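Local coordinates for fructose-bisphosphate aldolase (Thermus caldophilus, PDB 2FJK), which belongs to the class II fructose-bisphosphate aldolase family, has a fold of the TIM-barrel type, and holds 1,3-dihydroxyacetonephosphate in its pocket, at residues A[100-105]-A[130-135]; A[204-209]-A[247-252]; A[254-259]-A[286-291]. All coordinates share one frame; numbering follows the deposited sequence.

Overall arrangement
Contact 2 lies deepest, a wholly buried pairing of strands 205-207 and 247-252 carried by backbone hydrogen bonds. Contact 1, also between parallel strands, is only partly buried: its strand end faces the interior, while farther along two carboxylates share a water and the loop end reaches solvent. The two meet through a salt bridge, Glu130 OE1 to Lys249 NZ at 2.9 Å. Contact 3 is buried too but sits farther out, where two helices pack through apolar side chains, mostly small; its centre and that of contact 1 fall on opposite sides of the chain's centre. Contacts 2 and 3 adjoin in sequence, strand 247-252 leading into helix 254-270, and both touch 1,3-dihydroxyacetonephosphate.

Contact 1 of 3, residues A[100-105]-A[130-135]; sequences MIDKSH and EAELGR
Met100, modelled as selenomethionine, runs alongside Glu130 where the two parallel strands of a beta-alpha-beta unit meet near the ligand pocket. Their CA atoms are 4.7 Å apart, and Met100 CA places its hydrogen against Glu130 O at 3.3 Å. Both side chains leave with CG anti to the backbone N (chi1 -178° and -175°) and project from the same face of the sheet; the Met100 methyl is modelled too near the carboxylate of Glu130 for its exact position to be trusted. Glu130 is long enough to carry OE1 to the ammonium of Lys249, which probably offsets the cost of burying the carboxylate. The crossover connection is helix 108-124, as expected of a TIM-type barrel, and it covers the other face: Ile101 rests on Thr115 and Val118, while the small Ala131 fits beside Thr115.

The carboxylates of Asp102 and Glu132 are modelled too close together for the places of Asp102 OD1 and Glu132 OE2 to be trusted. One water links the two groups through their other oxygens, donating to Asp102 OD2 at 2.9 Å and to Glu132 OE1 at 2.8 Å. Ser104 is compact enough for its CB to approach Gly134 O at 3.5 Å. Gly134 itself takes a phi of 98°, easy for a residue with no CB to press on the preceding carbonyl. At the exposed end the bent Arg135 chain brings NH1 to 3.2 Å from His105 CB, and His105 CA lies over one face of the guanidinium.

Contact 2 of 3, residues A[204-209]-A[247-252]; sequences PLVLHG and IAKINT. With 13P (1,3-dihydroxyacetonephosphate), chain E.
Leu205 O takes two amide hydrogens, from Ala248 N at 2.8 Å and Lys249 N at 3.1 Å, at a beta bulge that shifts the register of two neighbouring parallel strands of the TIM-type barrel by one residue. Beyond it the pairing is regular: Leu207 N donates to Lys249 O at 2.8 Å in a nearly straight bond (173°), and Asn251 N to Leu207 O at 3.0 Å. On one face Val206 CG1 lies against the extended Lys249 chain, tight at 3.5 Å from CD; the lysine's aliphatic part suits this apolar neighbour, while NZ, besides its partner Glu130, bonds to His78. Leu207 and Ile250 share the other face, and Ile247, from the bulge, brings CG2 to 3.7 Å from Leu207 CB.

At the C-terminal ends His208 and Asn251 lie side by side, ring and amide 25° apart, and line the 1,3-dihydroxyacetonephosphate pocket. The ligand is modelled implausibly close to His208, Gly209 and Asn251, so its placing there is doubtful.

Strand 19-23 flanks 247-252 through backbone bonds to Ile250, and 205-207 bonds on its other side to Leu170 and Val172; helix 236-244 packs on Leu207 and Ile250 through Ile239, helix 6-14 on Pro204 and Ala248.

Contact 3 of 3, residues A[254-259]-A[286-291]; sequences TDLRLA and EAVKEV. With 13P (1,3-dihydroxyacetonephosphate), chain E.
Thr254 N donates to the phosphate oxygen O3P of 1,3-dihydroxyacetonephosphate at 2.7 Å, and the OG1 of the same residue gives a second bond, to O1P, at an unusually short 2.5 Å whose exact length is uncertain. Its hydroxyl lies beside its own backbone N (chi1 -67°), which lets a single threonine grip two oxygens. The phosphate thus sits at the first turn of helix 254-270, a common phosphate site in TIM-type barrels, where the helix dipole would probably help to hold the negative charge. Lys182, Ser211 and the backbone N of Asp253 add further bonds to the ligand.

Asp255, the next residue, fastens the helix start to a loop, its OD1 accepting from Val213 N and its OD2 from Ala212 N, a pairing suited to a carboxylate with two acceptor oxygens, while Arg257 forms salt bridges with Asp253 and with Asp276 of the second subunit.

Away from the ligand, this helix packs against helix 277-299, the short segments running roughly antiparallel at 149° with axes 8.7 Å apart. No hydrogen bond crosses the interface; the small side chains Ala259, Ala287, Val288 and Val291 allow the approach. Ala259 CB and Ala287 CB come within 4.3 Å, and Val288 sets CG2 3.6 Å from Leu256 O. Helix 27-38 closes over part of this seam, with Phe29 on Leu256 and Ala32 on Val288.

Val291 divides its two methyls between Leu256 and Ala259, about one turn apart on helix 254-270. CG2 meets Ala259 CB at 3.7 Å, while CG1, anti to the backbone N (chi1 166°), presses on Leu256 CD2 at 3.4 Å, closer than usual for two methyl carbons.

Contact 1 of 3, residues A[100-105]-A[130-135]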
loop_
_atom_site.group_PDB
_atom_site.type_symbol
_atom_site.label_atom_id
_atom_site.label_comp_id
_atom_site.label_asym_id
_atom_site.label_seq_id
_atom_site.Cartn_x
_atom_site.Cartn_y
_atom_site.Cartn_z
HETATM N N MSE A 100 23.123 3.695 -1.719
HETATM C CA MSE A 100 24.459 4.152 -2.013
HETATM C C MSE A 100 25.030 4.910 -0.839
HETATM O O MSE A 100 24.382 5.797 -0.274
HETATM C CB MSE A 100 24.426 5.066 -3.227
HETATM C CG MSE A 100 25.774 5.551 -3.651
HETATM SE SE MSE A 100 25.551 6.921 -4.942
HETATM C CE MSE A 100 24.137 6.137 -6.007
ATOM N N ILE A 101 26.247 4.547 -0.471
ATOM C CA ILE A 101 26.929 5.204 0.617
ATOM C C ILE A 101 28.090 5.945 -0.031
ATOM O O ILE A 101 28.808 5.391 -0.865
ATOM C CB ILE A 101 27.453 4.170 1.642
ATOM C CG1 ILE A 101 28.245 4.873 2.739
ATOM C CG2 ILE A 101 28.305 3.118 0.935
ATOM C CD1 ILE A 101 27.412 5.788 3.605
ATOM N N ASP A 102 28.255 7.210 0.324
ATOM C CA ASP A 102 29.344 7.990 -0.236
ATOM C C ASP A 102 30.428 8.267 0.800
ATOM O O ASP A 102 30.272 9.114 1.680
ATOM C CB ASP A 102 28.819 9.305 -0.817
ATOM C CG ASP A 102 29.935 10.195 -1.346
ATOM O OD1 ASP A 102 30.963 9.660 -1.822
ATOM O OD2 ASP A 102 29.774 11.432 -1.298
ATOM N N LYS A 103 31.522 7.520 0.694
ATOM C CA LYS A 103 32.661 7.679 1.594
ATOM C C LYS A 103 33.899 7.836 0.720
ATOM O O LYS A 103 34.979 7.364 1.057
ATOM C CB LYS A 103 32.800 6.452 2.498
ATOM C CG LYS A 103 31.636 6.268 3.466
ATOM C CD LYS A 103 31.611 7.373 4.509
ATOM C CE LYS A 103 30.446 7.198 5.473
ATOM N NZ LYS A 103 30.462 8.223 6.549
ATOM N N SER A 104 33.717 8.501 -0.416
ATOM C CA SER A 104 34.795 8.730 -1.359
ATOM C C SER A 104 35.847 9.676 -0.788
ATOM O O SER A 104 37.018 9.589 -1.144
ATOM C CB SER A 104 34.242 9.312 -2.658
ATOM O OG SER A 104 33.828 10.652 -2.468
ATOM N N HIS A 105 35.423 10.571 0.096
ATOM C CA HIS A 105 36.329 11.536 0.717
ATOM C C HIS A 105 37.225 10.909 1.783
ATOM O O HIS A 105 38.220 11.500 2.180
ATOM C CB HIS A 105 35.525 12.676 1.345
ATOM C CG HIS A 105 34.434 12.207 2.259
ATOM N ND1 HIS A 105 33.272 11.624 1.795
ATOM C CD2 HIS A 105 34.337 12.214 3.610
ATOM C CE1 HIS A 105 32.509 11.291 2.822
ATOM N NE2 HIS A 105 33.132 11.638 3.935
ATOM N N GLU A 130 25.393 0.753 -4.529
ATOM C CA GLU A 130 26.287 1.479 -5.411
ATOM C C GLU A 130 27.327 2.107 -4.489
ATOM O O GLU A 130 27.007 2.519 -3.373
ATOM C CB GLU A 130 25.558 2.595 -6.164
ATOM C CG GLU A 130 26.458 3.288 -7.178
ATOM C CD GLU A 130 25.805 4.478 -7.852
ATOM O OE1 GLU A 130 24.678 4.336 -8.369
ATOM O OE2 GLU A 130 26.431 5.558 -7.875
ATOM N N ALA A 131 28.568 2.167 -4.940
ATOM C CA ALA A 131 29.621 2.769 -4.136
ATOM C C ALA A 131 30.490 3.616 -5.044
ATOM O O ALA A 131 30.563 3.366 -6.247
ATOM C CB ALA A 131 30.451 1.686 -3.469
ATOM N N GLU A 132 31.141 4.626 -4.486
ATOM C CA GLU A 132 31.993 5.455 -5.316
ATOM C C GLU A 132 33.422 5.560 -4.813
ATOM O O GLU A 132 33.679 5.608 -3.611
ATOM C CB GLU A 132 31.380 6.851 -5.495
ATOM C CG GLU A 132 31.114 7.624 -4.224
ATOM C CD GLU A 132 30.226 8.844 -4.472
ATOM O OE1 GLU A 132 30.566 9.683 -5.343
ATOM O OE2 GLU A 132 29.181 8.960 -3.792
ATOM N N LEU A 133 34.346 5.569 -5.766
ATOM C CA LEU A 133 35.770 5.683 -5.494
ATOM C C LEU A 133 36.261 6.883 -6.297
ATOM O O LEU A 133 36.037 6.963 -7.508
ATOM C CB LEU A 133 36.492 4.419 -5.952
ATOM C CG LEU A 133 37.976 4.299 -5.621
ATOM C CD1 LEU A 133 38.204 4.414 -4.099
ATOM C CD2 LEU A 133 38.474 2.963 -6.148
ATOM N N GLY A 134 36.925 7.814 -5.623
ATOM C CA GLY A 134 37.410 9.005 -6.296
ATOM C C GLY A 134 36.420 10.132 -6.070
ATOM O O GLY A 134 35.221 9.890 -5.963
ATOM N N ARG A 135 36.911 11.361 -5.993
ATOM C CA ARG A 135 36.044 12.506 -5.761
ATOM C C ARG A 135 35.520 13.078 -7.066
ATOM O O ARG A 135 36.274 13.248 -8.022
ATOM C CB ARG A 135 36.806 13.584 -5.000
ATOM C CG ARG A 135 35.955 14.749 -4.547
ATOM C CD ARG A 135 35.965 14.844 -3.037
ATOM N NE ARG A 135 37.328 14.783 -2.516
ATOM C CZ ARG A 135 37.648 14.916 -1.233
ATOM N NH1 ARG A 135 36.700 15.119 -0.327
ATOM N NH2 ARG A 135 38.917 14.845 -0.855
HETATM O O HOH W 1 30.190 12.127 -4.083
#

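Contact 2 of 3, residues A[204-209]-A[247-252]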
loop_
_atom_site.group_PDB
_atom_site.type_symbol
_atom_site.label_atom_id
_atom_site.label_comp_id
_atom_site.label_asym_id
_atom_site.label_seq_id
_atom_site.Cartn_x
_atom_site.Cartn_y
_atom_site.Cartn_z
ATOM N N PRO A 204 28.394 -2.912 -13.553
ATOM C CA PRO A 204 27.970 -1.693 -14.246
ATOM C C PRO A 204 28.570 -0.425 -13.636
ATOM O O PRO A 204 28.700 -0.317 -12.420
ATOM C CB PRO A 204 26.442 -1.747 -14.154
ATOM C CG PRO A 204 26.165 -2.692 -13.039
ATOM C CD PRO A 204 27.236 -3.724 -13.146
ATOM N N LEU A 205 28.959 0.517 -14.489
ATOM C CA LEU A 205 29.544 1.776 -14.035
ATOM C C LEU A 205 28.516 2.883 -13.943
ATOM O O LEU A 205 27.536 2.890 -14.686
ATOM C CB LEU A 205 30.669 2.214 -14.974
ATOM C CG LEU A 205 31.846 1.248 -15.118
ATOM C CD1 LEU A 205 32.885 1.806 -16.077
ATOM C CD2 LEU A 205 32.471 0.957 -13.762
ATOM N N VAL A 206 28.763 3.832 -13.044
ATOM C CA VAL A 206 27.845 4.942 -12.818
ATOM C C VAL A 206 28.475 6.320 -12.958
ATOM O O VAL A 206 29.563 6.577 -12.438
ATOM C CB VAL A 206 27.228 4.837 -11.418
ATOM C CG1 VAL A 206 26.081 5.836 -11.274
ATOM C CG2 VAL A 206 26.774 3.416 -11.179
ATOM N N LEU A 207 27.767 7.211 -13.643
ATOM C CA LEU A 207 28.251 8.563 -13.871
ATOM C C LEU A 207 27.346 9.629 -13.254
ATOM O O LEU A 207 26.230 9.844 -13.716
ATOM C CB LEU A 207 28.368 8.812 -15.378
ATOM C CG LEU A 207 29.058 10.094 -15.838
ATOM C CD1 LEU A 207 30.507 10.076 -15.367
ATOM C CD2 LEU A 207 28.990 10.194 -17.355
ATOM N N HIS A 208 27.830 10.296 -12.210
ATOM C CA HIS A 208 27.061 11.354 -11.567
ATOM C C HIS A 208 27.470 12.711 -12.106
ATOM O O HIS A 208 28.377 12.807 -12.928
ATOM C CB HIS A 208 27.247 11.330 -10.047
ATOM C CG HIS A 208 26.567 10.180 -9.379
ATOM N ND1 HIS A 208 27.155 8.940 -9.251
ATOM C CD2 HIS A 208 25.331 10.070 -8.838
ATOM C CE1 HIS A 208 26.309 8.117 -8.656
ATOM N NE2 HIS A 208 25.196 8.777 -8.396
ATOM N N GLY A 209 26.792 13.756 -11.636
ATOM C CA GLY A 209 27.084 15.107 -12.075
ATOM C C GLY A 209 27.151 15.155 -13.582
ATOM O O GLY A 209 28.031 15.802 -14.157
ATOM N N ILE A 247 29.707 2.990 -19.009
ATOM C CA ILE A 247 28.842 3.759 -18.120
ATOM C C ILE A 247 27.426 3.262 -18.389
ATOM O O ILE A 247 26.897 3.456 -19.481
ATOM C CB ILE A 247 28.931 5.282 -18.433
ATOM C CG1 ILE A 247 30.309 5.825 -18.036
ATOM C CG2 ILE A 247 27.830 6.038 -17.701
ATOM C CD1 ILE A 247 30.583 5.803 -16.549
ATOM N N ALA A 248 26.823 2.613 -17.398
ATOM C CA ALA A 248 25.475 2.062 -17.544
ATOM C C ALA A 248 24.372 2.873 -16.858
ATOM O O ALA A 248 23.185 2.724 -17.187
ATOM C CB ALA A 248 25.452 0.624 -17.033
ATOM N N LYS A 249 24.757 3.714 -15.904
ATOM C CA LYS A 249 23.808 4.542 -15.170
ATOM C C LYS A 249 24.260 5.995 -15.152
ATOM O O LYS A 249 25.392 6.305 -14.765
ATOM C CB LYS A 249 23.660 4.041 -13.736
ATOM C CG LYS A 249 22.993 5.049 -12.813
ATOM C CD LYS A 249 22.867 4.514 -11.393
ATOM C CE LYS A 249 22.330 5.597 -10.459
ATOM N NZ LYS A 249 21.981 5.037 -9.134
ATOM N N ILE A 250 23.362 6.884 -15.561
ATOM C CA ILE A 250 23.671 8.300 -15.621
ATOM C C ILE A 250 22.677 9.130 -14.816
ATOM O O ILE A 250 21.465 9.087 -15.050
ATOM C CB ILE A 250 23.672 8.776 -17.079
ATOM C CG1 ILE A 250 24.485 7.798 -17.929
ATOM C CG2 ILE A 250 24.281 10.156 -17.174
ATOM C CD1 ILE A 250 24.427 8.081 -19.401
ATOM N N ASN A 251 23.203 9.894 -13.864
ATOM C CA ASN A 251 22.376 10.733 -13.012
ATOM C C ASN A 251 22.162 12.132 -13.580
ATOM O O ASN A 251 23.101 12.769 -14.062
ATOM C CB ASN A 251 23.009 10.833 -11.630
ATOM C CG ASN A 251 22.471 9.800 -10.657
ATOM O OD1 ASN A 251 21.623 10.109 -9.810
ATOM N ND2 ASN A 251 22.960 8.566 -10.767
ATOM N N THR A 252 20.919 12.604 -13.507
ATOM C CA THR A 252 20.540 13.939 -13.987
ATOM C C THR A 252 19.663 14.620 -12.945
ATOM O O THR A 252 18.621 14.085 -12.561
ATOM C CB THR A 252 19.730 13.872 -15.296
ATOM O OG1 THR A 252 20.463 13.128 -16.267
ATOM C CG2 THR A 252 19.461 15.281 -15.838
HETATM P P 13P E . 23.790 17.187 -11.587
HETATM O O1P 13P E . 23.778 18.476 -10.633
HETATM O O2P 13P E . 24.950 17.419 -12.640
HETATM O O3P 13P E . 22.422 17.085 -12.328
HETATM O O1 13P E . 24.043 15.887 -10.677
HETATM C C1 13P E . 23.418 14.660 -11.047
HETATM C C2 13P E . 24.067 13.606 -10.186
HETATM O O2 13P E . 25.292 13.527 -10.153
HETATM C C3 13P E . 23.219 12.640 -9.358
HETATM O O3 13P E . 24.052 11.823 -8.543
#

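Contact 3 of 3, residues A[254-259]-A[286-291]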
loop_
_atom_site.group_PDB
_atom_site.type_symbol
_atom_site.label_atom_id
_atom_site.label_comp_id
_atom_site.label_asym_id
_atom_site.label_seq_id
_atom_site.Cartn_x
_atom_site.Cartn_y
_atom_site.Cartn_z
ATOM N N THR A 254 20.317 18.710 -11.966
ATOM C CA THR A 254 20.337 20.127 -12.325
ATOM C C THR A 254 19.456 20.469 -13.545
ATOM O O THR A 254 18.681 21.427 -13.506
ATOM C CB THR A 254 21.783 20.602 -12.637
ATOM O OG1 THR A 254 22.572 20.571 -11.442
ATOM C CG2 THR A 254 21.775 22.013 -13.204
ATOM N N ASP A 255 19.587 19.697 -14.622
ATOM C CA ASP A 255 18.806 19.955 -15.829
ATOM C C ASP A 255 17.309 20.042 -15.533
ATOM O O ASP A 255 16.623 20.917 -16.053
ATOM C CB ASP A 255 19.049 18.873 -16.897
ATOM C CG ASP A 255 20.434 18.966 -17.540
ATOM O OD1 ASP A 255 21.043 20.056 -17.532
ATOM O OD2 ASP A 255 20.909 17.942 -18.075
ATOM N N LEU A 256 16.821 19.139 -14.686
ATOM C CA LEU A 256 15.407 19.096 -14.326
ATOM C C LEU A 256 14.986 20.289 -13.493
ATOM O O LEU A 256 13.949 20.890 -13.755
ATOM C CB LEU A 256 15.093 17.817 -13.560
ATOM C CG LEU A 256 15.626 16.521 -14.165
ATOM C CD1 LEU A 256 15.047 15.358 -13.385
ATOM C CD2 LEU A 256 15.260 16.415 -15.635
ATOM N N ARG A 257 15.784 20.622 -12.481
ATOM C CA ARG A 257 15.482 21.764 -11.620
ATOM C C ARG A 257 15.386 23.023 -12.451
ATOM O O ARG A 257 14.442 23.792 -12.311
ATOM C CB ARG A 257 16.572 21.980 -10.569
ATOM C CG ARG A 257 16.761 20.874 -9.564
ATOM C CD ARG A 257 17.790 21.327 -8.519
ATOM N NE ARG A 257 18.272 20.226 -7.700
ATOM C CZ ARG A 257 18.982 20.379 -6.582
ATOM N NH1 ARG A 257 19.295 21.598 -6.149
ATOM N NH2 ARG A 257 19.381 19.309 -5.894
ATOM N N LEU A 258 16.387 23.237 -13.302
ATOM C CA LEU A 258 16.436 24.408 -14.179
ATOM C C LEU A 258 15.221 24.495 -15.084
ATOM O O LEU A 258 14.574 25.539 -15.169
ATOM C CB LEU A 258 17.688 24.375 -15.058
ATOM C CG LEU A 258 18.773 25.422 -14.811
ATOM C CD1 LEU A 258 19.738 25.397 -15.998
ATOM C CD2 LEU A 258 18.151 26.812 -14.655
ATOM N N ALA A 259 14.916 23.404 -15.774
ATOM C CA ALA A 259 13.760 23.400 -16.661
ATOM C C ALA A 259 12.490 23.742 -15.871
ATOM O O ALA A 259 11.730 24.632 -16.250
ATOM C CB ALA A 259 13.622 22.038 -17.336
ATOM N N GLU A 286 5.720 19.507 -17.165
ATOM C CA GLU A 286 5.760 19.105 -18.563
ATOM C C GLU A 286 7.158 19.340 -19.148
ATOM O O GLU A 286 7.657 18.517 -19.915
ATOM C CB GLU A 286 4.709 19.882 -19.363
ATOM C CG GLU A 286 4.731 19.604 -20.856
ATOM C CD GLU A 286 4.403 18.167 -21.181
ATOM O OE1 GLU A 286 4.706 17.733 -22.308
ATOM O OE2 GLU A 286 3.839 17.475 -20.311
ATOM N N ALA A 287 7.795 20.452 -18.785
ATOM C CA ALA A 287 9.134 20.718 -19.301
ATOM C C ALA A 287 10.122 19.702 -18.751
ATOM O O ALA A 287 11.098 19.356 -19.418
ATOM C CB ALA A 287 9.593 22.131 -18.942
ATOM N N VAL A 288 9.878 19.220 -17.535
ATOM C CA VAL A 288 10.778 18.237 -16.950
ATOM C C VAL A 288 10.644 16.922 -17.698
ATOM O O VAL A 288 11.634 16.246 -17.983
ATOM C CB VAL A 288 10.471 17.990 -15.460
ATOM C CG1 VAL A 288 11.232 16.759 -14.976
ATOM C CG2 VAL A 288 10.878 19.214 -14.634
ATOM N N LYS A 289 9.403 16.563 -18.004
ATOM C CA LYS A 289 9.121 15.327 -18.721
ATOM C C LYS A 289 9.845 15.335 -20.064
ATOM O O LYS A 289 10.445 14.334 -20.458
ATOM C CB LYS A 289 7.615 15.191 -18.942
ATOM C CG LYS A 289 7.178 13.961 -19.687
ATOM C CD LYS A 289 5.657 13.969 -19.811
ATOM C CE LYS A 289 5.155 12.901 -20.771
ATOM N NZ LYS A 289 3.666 12.870 -20.773
ATOM N N GLU A 290 9.794 16.469 -20.756
ATOM C CA GLU A 290 10.451 16.579 -22.055
ATOM C C GLU A 290 11.959 16.450 -21.909
ATOM O O GLU A 290 12.628 15.869 -22.766
ATOM C CB GLU A 290 10.091 17.904 -22.731
ATOM C CG GLU A 290 8.614 18.002 -23.120
ATOM C CD GLU A 290 8.143 16.802 -23.931
ATOM O OE1 GLU A 290 8.707 16.549 -25.015
ATOM O OE2 GLU A 290 7.210 16.103 -23.480
ATOM N N VAL A 291 12.495 16.988 -20.817
ATOM C CA VAL A 291 13.929 16.905 -20.577
ATOM C C VAL A 291 14.296 15.448 -20.382
ATOM O O VAL A 291 15.253 14.950 -20.982
ATOM C CB VAL A 291 14.357 17.697 -19.313
ATOM C CG1 VAL A 291 15.786 17.305 -18.912
ATOM C CG2 VAL A 291 14.279 19.189 -19.590
HETATM P P 13P E . 23.790 17.187 -11.587
HETATM O O1P 13P E . 23.778 18.476 -10.633
HETATM O O2P 13P E . 24.950 17.419 -12.640
HETATM O O3P 13P E . 22.422 17.085 -12.328
HETATM O O1 13P E . 24.043 15.887 -10.677
HETATM C C1 13P E . 23.418 14.660 -11.047
HETATM C C2 13P E . 24.067 13.606 -10.186
HETATM O O2 13P E . 25.292 13.527 -10.153
HETATM C C3 13P E . 23.219 12.640 -9.358
HETATM O O3 13P E . 24.052 11.823 -8.543
#